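Local coordinates for protein endo-beta-1,4-glucanase (Ampullaria crossean, PDB 5XBU) that probably hydrolyses internal beta-1,4-glucosidic bonds of cellulose, as an endoglucanase of glycoside hydrolase family 45, at residues Cys9-Asp12 with Val16-Phe19; Pro92-Ala97 with Asn117-Gly122; His135-His140 with Asn157-Trp162. All coordinates share one frame; numbering follows the deposited sequence. Where two conformers were deposited one is given.

Contact 1: residues Cys9-Asp12 with Val16-Phe19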
# COMPACT_ATOMS: atom_id res chain seq x y z
N CYS A 9 17.20 2.39 1.73
CA CYS A 9 17.16 1.94 0.34
C CYS A 9 17.85 2.97 -0.54
O CYS A 9 17.35 4.09 -0.71
CB CYS A 9 15.70 1.83 -0.08
SG CYS A 9 14.78 0.58 0.88
N GLN A 10 18.95 2.59 -1.18
CA GLN A 10 19.73 3.50 -2.03
C GLN A 10 19.09 3.64 -3.41
O GLN A 10 18.68 2.65 -4.01
CB GLN A 10 21.14 2.94 -2.17
CG GLN A 10 21.75 2.93 -0.77
CD GLN A 10 23.24 2.56 -0.64
OE1 GLN A 10 23.55 1.40 -0.31
NE2 GLN A 10 24.15 3.56 -0.72
N PRO A 11 18.99 4.87 -3.95
CA PRO A 11 18.54 5.00 -5.33
C PRO A 11 19.49 4.30 -6.28
O PRO A 11 20.71 4.46 -6.20
CB PRO A 11 18.54 6.52 -5.55
CG PRO A 11 18.54 7.13 -4.20
CD PRO A 11 19.19 6.18 -3.30
N ASP A 12 18.92 3.56 -7.23
CA ASP A 12 19.68 2.97 -8.31
C ASP A 12 19.97 4.02 -9.38
O ASP A 12 19.65 5.20 -9.23
CB ASP A 12 19.05 1.67 -8.82
CG ASP A 12 17.77 1.86 -9.64
OD1 ASP A 12 17.39 3.00 -9.97
OD2 ASP A 12 17.16 0.82 -9.96
N VAL A 16 15.39 4.66 -8.58
CA VAL A 16 14.46 3.82 -7.83
C VAL A 16 15.19 3.30 -6.59
O VAL A 16 16.24 2.65 -6.69
CB VAL A 16 13.97 2.65 -8.68
CG1 VAL A 16 13.08 1.76 -7.85
CG2 VAL A 16 13.19 3.18 -9.89
N ARG A 17 14.62 3.55 -5.41
CA ARG A 17 15.24 3.07 -4.18
C ARG A 17 15.05 1.57 -4.03
O ARG A 17 13.94 1.05 -4.18
CB ARG A 17 14.69 3.83 -2.98
CG ARG A 17 15.25 5.24 -2.91
CD ARG A 17 14.73 5.97 -1.69
NE ARG A 17 15.21 7.34 -1.61
CZ ARG A 17 16.32 7.73 -0.97
NH1 ARG A 17 17.11 6.85 -0.38
NH2 ARG A 17 16.60 9.01 -0.94
N ARG A 18 16.16 0.88 -3.75
CA ARG A 18 16.20 -0.57 -3.64
C ARG A 18 17.02 -0.96 -2.43
O ARG A 18 17.83 -0.19 -1.92
CB ARG A 18 16.80 -1.20 -4.88
CG ARG A 18 16.00 -0.81 -6.16
CD ARG A 18 16.49 -1.58 -7.37
NE ARG A 18 15.73 -1.18 -8.56
CZ ARG A 18 14.52 -1.61 -8.93
NH1 ARG A 18 13.87 -2.52 -8.21
NH2 ARG A 18 13.95 -1.12 -10.03
N PHE A 19 16.87 -2.22 -2.02
CA PHE A 19 17.56 -2.72 -0.83
C PHE A 19 17.92 -4.16 -1.12
O PHE A 19 17.02 -4.99 -1.26
CB PHE A 19 16.64 -2.60 0.39
CG PHE A 19 17.25 -2.97 1.69
CD1 PHE A 19 17.96 -2.05 2.43
CD2 PHE A 19 17.00 -4.22 2.25
CE1 PHE A 19 18.46 -2.38 3.66
CE2 PHE A 19 17.48 -4.55 3.47
CZ PHE A 19 18.22 -3.64 4.16
O HOH W 1 15.31 0.51 -11.86
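Cys9, just ahead of strand 10-11, meets Arg17 and Phe19. Its SG, disulfide-bonded to Cys24, packs on Phe19 CB at 3.7 Å and lies obliquely to the phenyl ring. Its carbonyl O receives a 2.8 Å hydrogen bond from Arg17 NH1 (N-H...O angle 151°), almost in the guanidinium plane. The extended arginine chain passes beside Cys9 O, and the turn of the guanidinium about CD-NE brings NH1 back to it. At Gln10 the contact passes to the backbone: Gln10 O accepts the N-H of Arg18, and the two residues form an antiparallel hydrogen-bonded pair. Pro11, in the next, non-hydrogen-bonded pair, has its CA only 4.0 Å from that of Arg17. The proline ring lies alongside the arginine chain, with CG 4.0 Å above the centre of one guanidinium face. Asp12 makes three bonds across the contact. Its N-H donates to Val16 O, while OD1 takes the N-H of Val16 from above the carboxylate plane. OD2 forms a salt bridge with Arg18 NE, 2.8 Å long and nearly straight at 168°; the donor approaches out of the carboxylate plane, although OD2 itself lies in the guanidinium plane. The aspartate CG stands between backbone N and carbonyl carbon (chi1 73°), which turns the carboxylate back over Val16 and Arg18. Water 1 bridges Asp12 OD2 and Arg18 NH2, adding a second link to the ion pair. Two short antiparallel strands joined by a short turn make a beta hairpin, here at the margin of the main sheet; within the turn, Asp12 OD1 also binds the amide of His14.

Contact 2: residues Pro92-Ala97 with Asn117-Gly122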
# COMPACT_ATOMS: atom_id res chain seq x y z
N PRO A 92 13.33 11.03 6.85
CA PRO A 92 13.62 11.87 8.00
C PRO A 92 12.52 12.90 8.24
O PRO A 92 12.07 13.59 7.31
CB PRO A 92 14.98 12.50 7.67
CG PRO A 92 15.36 12.06 6.36
CD PRO A 92 14.49 10.92 5.94
N GLY A 93 12.06 12.97 9.48
CA GLY A 93 11.03 13.90 9.88
C GLY A 93 9.63 13.44 9.55
O GLY A 93 8.66 14.15 9.88
N LYS A 94 9.48 12.26 8.93
CA LYS A 94 8.22 11.76 8.41
C LYS A 94 8.04 10.28 8.72
O LYS A 94 7.43 9.53 7.94
CB LYS A 94 8.14 12.05 6.92
CG LYS A 94 8.09 13.55 6.71
CD LYS A 94 8.07 13.98 5.28
CE LYS A 94 7.76 15.46 5.20
NZ LYS A 94 8.21 16.01 3.93
N GLY A 95 8.56 9.84 9.86
CA GLY A 95 8.45 8.46 10.26
C GLY A 95 9.51 8.16 11.30
O GLY A 95 10.15 9.07 11.82
N GLY A 96 9.69 6.87 11.57
CA GLY A 96 10.72 6.44 12.50
C GLY A 96 11.01 4.97 12.30
O GLY A 96 10.36 4.29 11.50
N ALA A 97 12.01 4.49 13.05
CA ALA A 97 12.48 3.12 12.91
C ALA A 97 11.61 2.20 13.75
O ALA A 97 11.43 2.45 14.95
CB ALA A 97 13.95 3.01 13.36
N ASN A 117 -2.72 13.55 -2.97
CA ASN A 117 -1.67 12.78 -2.31
C ASN A 117 -0.36 12.90 -3.07
O ASN A 117 0.27 11.89 -3.42
CB ASN A 117 -2.06 11.31 -2.15
CG ASN A 117 -3.35 11.13 -1.36
OD1 ASN A 117 -3.33 11.17 -0.13
ND2 ASN A 117 -4.45 10.93 -2.07
N GLU A 118 0.08 14.13 -3.33
CA GLU A 118 1.25 14.31 -4.18
C GLU A 118 2.51 13.72 -3.57
O GLU A 118 3.26 13.01 -4.25
CB GLU A 118 1.48 15.79 -4.50
CG GLU A 118 2.79 16.09 -5.25
CD GLU A 118 2.93 15.46 -6.63
OE1 GLU A 118 1.95 15.01 -7.25
OE2 GLU A 118 4.06 15.48 -7.16
N GLU A 119 2.78 14.04 -2.30
CA GLU A 119 4.07 13.71 -1.71
C GLU A 119 4.37 12.21 -1.81
O GLU A 119 5.50 11.81 -2.15
CB GLU A 119 4.07 14.14 -0.24
CG GLU A 119 5.33 13.69 0.50
CD GLU A 119 5.48 14.29 1.89
OE1 GLU A 119 6.55 14.06 2.48
OE2 GLU A 119 4.57 14.99 2.38
N TRP A 120 3.39 11.38 -1.43
CA TRP A 120 3.59 9.95 -1.31
C TRP A 120 3.08 9.17 -2.51
O TRP A 120 3.69 8.17 -2.89
CB TRP A 120 2.92 9.42 -0.04
CG TRP A 120 3.44 10.01 1.23
CD1 TRP A 120 2.82 10.94 2.02
CD2 TRP A 120 4.71 9.73 1.86
NE1 TRP A 120 3.61 11.24 3.10
CE2 TRP A 120 4.76 10.51 3.03
CE3 TRP A 120 5.78 8.88 1.58
CZ2 TRP A 120 5.83 10.47 3.91
CZ3 TRP A 120 6.86 8.84 2.46
CH2 TRP A 120 6.87 9.64 3.60
N CYS A 121 1.95 9.58 -3.09
CA CYS A 121 1.31 8.80 -4.14
C CYS A 121 1.45 9.41 -5.52
O CYS A 121 0.97 8.82 -6.49
CB CYS A 121 -0.17 8.56 -3.80
SG CYS A 121 -0.25 7.61 -2.25
N GLY A 122 2.12 10.56 -5.62
CA GLY A 122 2.40 11.21 -6.90
C GLY A 122 3.54 10.52 -7.61
O GLY A 122 4.71 10.92 -7.54
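Lys94 and Glu119 form a salt bridge, with NZ of Lys94 2.9 Å from OE1 of Glu119. The ammonium nitrogen meets this oxygen on its syn side, 34° out of the carboxylate plane. The second carboxylate oxygen is much less involved, since Glu119 OE2 lies 4.1 Å from Lys94 NZ. OE1 also accepts a hydrogen bond from His135 NE2, so one oxygen is gripped from both the lysine and the histidine. That double use would probably stabilise the negative charge of the carboxylate.

The two chains approach from opposite directions, both extended beyond CG. In Glu119 CG is anti to the backbone N (chi1 174°), which sends the carboxylate outward from the helix to the lysine. The aliphatic part of Lys94 shares the contact: its CD passes 3.2 Å from Glu119 OE1, so the lysine end runs past the oxygen as well as bonding to it. Nearer the lysine backbone, CB touches the rim of the Trp120 indole, 4.1 Å from CZ2 and near the ring plane. Glu119 CG sits 3.9 Å above one face of that same indole, offset toward its rim. The carboxylate arm and the tryptophan ring are thus adjacent on the helix, and Lys94 meets both.

The lysine belongs to the long loop between strands 81-86 and 104-108, and its partners to the short helix 118-121, which the Cys112-Cys121 disulfide ties to the preceding loop. Trp120 extends from this helix to Ser26 and Thr28 of strand 22-30, while Lys94 O is bonded to Asn157 ND2 ahead of strand 160-165.

Contact 3: residues His135-His140 with Asn157-Trp162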
# COMPACT_ATOMS: atom_id res chain seq x y z
N HIS A 135 10.07 10.95 -2.49
CA HIS A 135 11.06 10.37 -1.60
C HIS A 135 11.86 9.25 -2.24
O HIS A 135 12.70 8.64 -1.58
CB HIS A 135 10.40 9.94 -0.31
CG HIS A 135 9.81 11.09 0.43
ND1 HIS A 135 10.58 12.15 0.86
CD2 HIS A 135 8.53 11.38 0.78
CE1 HIS A 135 9.79 13.03 1.45
NE2 HIS A 135 8.55 12.59 1.42
N GLY A 136 11.62 8.99 -3.55
CA GLY A 136 12.43 8.05 -4.29
C GLY A 136 11.91 6.64 -4.36
O GLY A 136 12.66 5.75 -4.81
N TYR A 137 10.64 6.41 -4.02
CA TYR A 137 10.09 5.06 -4.04
C TYR A 137 9.18 4.86 -5.24
O TYR A 137 8.39 5.74 -5.59
CB TYR A 137 9.31 4.75 -2.75
CG TYR A 137 10.20 4.88 -1.54
CD1 TYR A 137 11.08 3.87 -1.22
CD2 TYR A 137 10.17 6.03 -0.78
CE1 TYR A 137 11.96 4.00 -0.13
CE2 TYR A 137 11.04 6.17 0.32
CZ TYR A 137 11.91 5.15 0.63
OH TYR A 137 12.76 5.34 1.71
N GLU A 138 9.27 3.67 -5.83
CA GLU A 138 8.46 3.35 -7.02
C GLU A 138 6.99 3.10 -6.71
O GLU A 138 6.19 3.01 -7.66
CB GLU A 138 9.01 2.15 -7.77
CG GLU A 138 8.88 0.85 -7.03
CD GLU A 138 9.24 -0.37 -7.83
OE1 GLU A 138 9.82 -0.24 -8.94
OE2 GLU A 138 8.91 -1.48 -7.36
N VAL A 139 6.64 2.91 -5.45
CA VAL A 139 5.27 2.63 -5.05
C VAL A 139 5.14 3.05 -3.60
O VAL A 139 6.12 3.10 -2.84
CB VAL A 139 4.93 1.13 -5.25
CG1 VAL A 139 5.68 0.24 -4.32
CG2 VAL A 139 3.43 0.88 -5.18
N HIS A 140 3.90 3.36 -3.21
CA HIS A 140 3.55 3.74 -1.86
C HIS A 140 2.38 2.88 -1.40
O HIS A 140 1.44 2.67 -2.16
CB HIS A 140 3.16 5.20 -1.79
CG HIS A 140 2.93 5.68 -0.41
ND1 HIS A 140 3.99 5.99 0.41
CD2 HIS A 140 1.79 5.84 0.30
CE1 HIS A 140 3.49 6.32 1.58
NE2 HIS A 140 2.17 6.26 1.55
N ASN A 157 5.30 5.01 9.55
CA ASN A 157 5.69 5.22 8.17
C ASN A 157 7.02 4.53 7.81
O ASN A 157 7.89 5.16 7.19
CB ASN A 157 5.76 6.70 7.83
CG ASN A 157 4.50 7.45 8.09
OD1 ASN A 157 3.44 6.88 8.30
ND2 ASN A 157 4.61 8.79 8.04
N PRO A 158 7.20 3.26 8.14
CA PRO A 158 8.49 2.64 7.84
C PRO A 158 8.73 2.51 6.35
O PRO A 158 7.81 2.28 5.55
CB PRO A 158 8.38 1.25 8.47
CG PRO A 158 6.89 0.98 8.46
CD PRO A 158 6.28 2.30 8.77
N GLU A 159 10.00 2.58 5.99
CA GLU A 159 10.50 2.10 4.70
C GLU A 159 10.45 0.58 4.68
O GLU A 159 10.81 -0.08 5.67
CB GLU A 159 11.96 2.58 4.56
CG GLU A 159 12.62 2.23 3.24
CD GLU A 159 14.08 2.70 3.25
OE1 GLU A 159 14.46 3.56 2.42
OE2 GLU A 159 14.85 2.19 4.10
N VAL A 160 10.01 0.00 3.56
CA VAL A 160 9.88 -1.44 3.46
C VAL A 160 10.41 -1.90 2.11
O VAL A 160 10.47 -1.13 1.15
CB VAL A 160 8.41 -1.91 3.62
CG1 VAL A 160 7.84 -1.44 4.97
CG2 VAL A 160 7.54 -1.35 2.48
N THR A 161 10.77 -3.18 2.03
CA THR A 161 10.80 -3.85 0.74
C THR A 161 9.42 -4.47 0.48
O THR A 161 8.70 -4.80 1.43
CB THR A 161 11.90 -4.90 0.64
OG1 THR A 161 11.74 -5.91 1.64
CG2 THR A 161 13.29 -4.25 0.74
N TRP A 162 9.05 -4.59 -0.80
CA TRP A 162 7.71 -5.03 -1.13
C TRP A 162 7.75 -6.10 -2.21
O TRP A 162 8.60 -6.08 -3.12
CB TRP A 162 6.81 -3.85 -1.57
CG TRP A 162 6.96 -3.43 -3.01
CD1 TRP A 162 7.90 -2.62 -3.60
CD2 TRP A 162 6.07 -3.81 -4.08
NE1 TRP A 162 7.67 -2.51 -4.94
CE2 TRP A 162 6.56 -3.24 -5.26
CE3 TRP A 162 4.92 -4.60 -4.13
CZ2 TRP A 162 5.92 -3.40 -6.47
CZ3 TRP A 162 4.28 -4.75 -5.32
CH2 TRP A 162 4.79 -4.16 -6.49
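In the double-psi beta-barrel fold assigned to this family, the loop leading into strand 140-144 faces the segment that runs into strand 160-165, and side chains rather than backbones make the join: the nearest CA atoms, those of Val139 and Trp162, are 8.9 Å apart. At one end Tyr137 OH donates to Glu159 OE1 over 2.6 Å; the hydroxyl also bonds Gln7 NE2. The carboxylate oxygen lies at the edge of the phenol ring, near its plane, and is met on its anti side, tilted out of the carboxylate plane; ring and carboxylate are turned 76° against each other. Glu159 reaches the phenol through an extended chain, whose CG comes 3.5 Å from Tyr137 OH.

At the other end the indole of Trp162 is held on two sides. Its NE1 donates to Glu138 OE2 at 2.9 Å, with an N-H...O angle of 155°. This bond uses the anti lone pair of the oxygen and stays close to the ring plane. Val139 CG1 instead comes over a face, 3.6 Å from the centroid of the five-membered ring and 18° off its normal, a CH-pi contact. The valine places CG1 between backbone N and carbonyl carbon, bringing this methyl over the pyrrole part. An edge bond and a methyl on the face would together be expected to limit tilting of the indole.

Glu159 is buried and well supplied with donors: Cys9 N also bonds OE1, while OE2 receives Leu8 N and is paired with Thr87 OG1. Such a set of partners would offset the cost of burying a carboxylate and probably favours its ionised form.

Contact 3 stands between the other two, its centre about 10 Å from that of contact 1 and about 9 Å from that of contact 2. The join to the hairpin rests on Arg17 N, 3.0 Å from Gly136 O, on Cys9 N, 3.1 Å from Glu159 OE1, and on Arg17 CD, which packs on Tyr137 CE1. On the helix side, ring packing adds to the polar links: Trp120 CZ3 lies 3.5 Å from His135 CD2, beside the 2.7 Å approach of His135 NE2 to Glu119 OE1, and Trp120 O is 3.2 Å from His140 CB. Contacts 1 and 2 do not touch, their nearest atoms being about 7 Å apart. Contacts 1 and 3 reach the same curled sheet.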